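Side-chain contact in Glyoxalase/bleomycin resistance protein/dioxygenase (Sphaerobacter thermophilus, PDB 4HC5), which belongs to the glyoxalase/bleomycin resistance/dioxygenase superfamily and may act as a dioxygenase, though its own substrate and reaction are not established: residues V52-P57 against V63-P68. Numbering follows the deposited sequence.
Sequences VTVVPP and VALGLP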
# COMPACT_ATOMS: atom_id res chain seq x y z
N VAL A 52 0.74 -14.35 2.52
CA VAL A 52 2.03 -14.09 3.18
C VAL A 52 2.18 -12.59 3.27
O VAL A 52 2.04 -11.85 2.28
CB VAL A 52 3.23 -14.70 2.40
CG1 VAL A 52 4.57 -14.28 3.03
CG2 VAL A 52 3.10 -16.23 2.24
N THR A 53 2.50 -12.13 4.49
CA THR A 53 2.82 -10.73 4.68
C THR A 53 4.08 -10.53 5.54
O THR A 53 4.47 -11.38 6.34
CB THR A 53 1.70 -9.88 5.33
OG1 THR A 53 1.60 -10.23 6.71
CG2 THR A 53 0.31 -10.03 4.67
N VAL A 54 4.69 -9.35 5.35
CA VAL A 54 5.86 -8.92 6.08
C VAL A 54 5.64 -7.46 6.55
O VAL A 54 4.86 -6.71 6.00
CB VAL A 54 7.16 -9.00 5.21
CG1 VAL A 54 7.57 -10.45 4.98
CG2 VAL A 54 7.00 -8.25 3.88
N VAL A 55 6.33 -7.10 7.64
CA VAL A 55 6.15 -5.76 8.21
C VAL A 55 7.50 -5.22 8.69
O VAL A 55 8.28 -5.94 9.24
CB VAL A 55 5.13 -5.77 9.40
CG1 VAL A 55 5.68 -6.48 10.65
CG2 VAL A 55 4.63 -4.39 9.75
N PRO A 56 7.73 -3.90 8.51
CA PRO A 56 8.88 -3.34 9.19
C PRO A 56 8.75 -3.47 10.69
O PRO A 56 7.65 -3.33 11.21
CB PRO A 56 8.88 -1.85 8.73
CG PRO A 56 8.12 -1.87 7.42
CD PRO A 56 7.04 -2.93 7.66
N PRO A 57 9.83 -3.75 11.38
CA PRO A 57 9.72 -4.01 12.85
C PRO A 57 9.06 -2.86 13.61
O PRO A 57 9.45 -1.72 13.46
CB PRO A 57 11.16 -4.20 13.31
CG PRO A 57 11.78 -4.66 12.05
CD PRO A 57 11.19 -3.92 10.90
N VAL A 63 3.07 -5.47 4.20
CA VAL A 63 3.14 -5.66 2.74
C VAL A 63 2.88 -7.16 2.47
O VAL A 63 3.56 -8.03 3.03
CB VAL A 63 4.53 -5.25 2.21
CG1 VAL A 63 4.68 -5.58 0.69
CG2 VAL A 63 4.81 -3.77 2.54
N ALA A 64 1.84 -7.42 1.65
CA ALA A 64 1.50 -8.76 1.22
C ALA A 64 2.41 -9.09 -0.03
O ALA A 64 2.62 -8.26 -0.93
CB ALA A 64 0.02 -8.85 0.86
N LEU A 65 2.93 -10.32 0.04
CA LEU A 65 3.79 -10.84 -1.05
C LEU A 65 2.92 -11.75 -1.90
O LEU A 65 2.81 -12.93 -1.65
CB LEU A 65 4.95 -11.60 -0.41
CG LEU A 65 5.87 -10.75 0.55
CD1 LEU A 65 7.01 -11.60 1.09
CD2 LEU A 65 6.36 -9.46 -0.15
N GLY A 66 2.27 -11.13 -2.88
CA GLY A 66 1.30 -11.79 -3.74
C GLY A 66 1.97 -12.44 -4.98
O GLY A 66 3.11 -12.14 -5.30
N LEU A 67 1.23 -13.31 -5.63
CA LEU A 67 1.66 -13.96 -6.87
C LEU A 67 0.80 -13.52 -8.04
O LEU A 67 -0.41 -13.26 -7.80
CB LEU A 67 1.61 -15.49 -6.78
CG LEU A 67 2.63 -16.16 -5.83
CD1 LEU A 67 2.23 -17.61 -5.58
CD2 LEU A 67 4.06 -16.03 -6.35
N PRO A 68 1.32 -13.55 -9.28
CA PRO A 68 0.46 -13.28 -10.38
C PRO A 68 -0.81 -14.13 -10.40
O PRO A 68 -1.91 -13.69 -10.80
CB PRO A 68 1.34 -13.54 -11.58
CG PRO A 68 2.71 -13.23 -11.09
CD PRO A 68 2.72 -13.68 -9.67
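Leu65 reaches across the hairpin of strands 49-55 and 62-66 and sets its CD1 methyl against two valines of the facing strand. Its CB lies 4.0 Å from Val52 O. CG stands opposite the carbonyl carbon and next to the backbone N (chi1 -60°), and the extended second torsion carries CD1 on to Val52 CG1 and Val54 CG1, each 4.1 Å from it. The leucine side chain crosses that of Val54 at roughly a right angle, and its one CD1 methyl touches both valines. Leu28 of helix 24-34 packs on both Val52 and Val54, continuing this apolar layer, while Ile19 of strand 13-20 touches Leu65 and Val63.

Thr53 and Ala64, a non-hydrogen-bonded pair, project from the other face of the sheet. The CG2 methyl of Thr53 packs on Ala64, 4.0 Å from Ala64 CB, and its OG1 hydrogen-bonds instead to Gln62 OE1 and to the backbone N of Phe41 in strand 38-46.

The main chains are stitched by three nearly straight bonds. Val54 and Val63 form a hydrogen-bonded pair, with Val63 N 2.8 Å from Val54 O and Val54 N 2.9 Å from Val63 O; Leu65 N gives the third to Val52 O. This hairpin forms the two middle strands of a four-stranded sheet with order 1-4-3-2, one of the two such βαβββ modules of the vicinal oxygen chelate fold. Val63 also packs on Val14 of the second subunit. Across the contact the backbone bonds set the register while the side chains add apolar packing, with no side-chain hydrogen bond between the two segments.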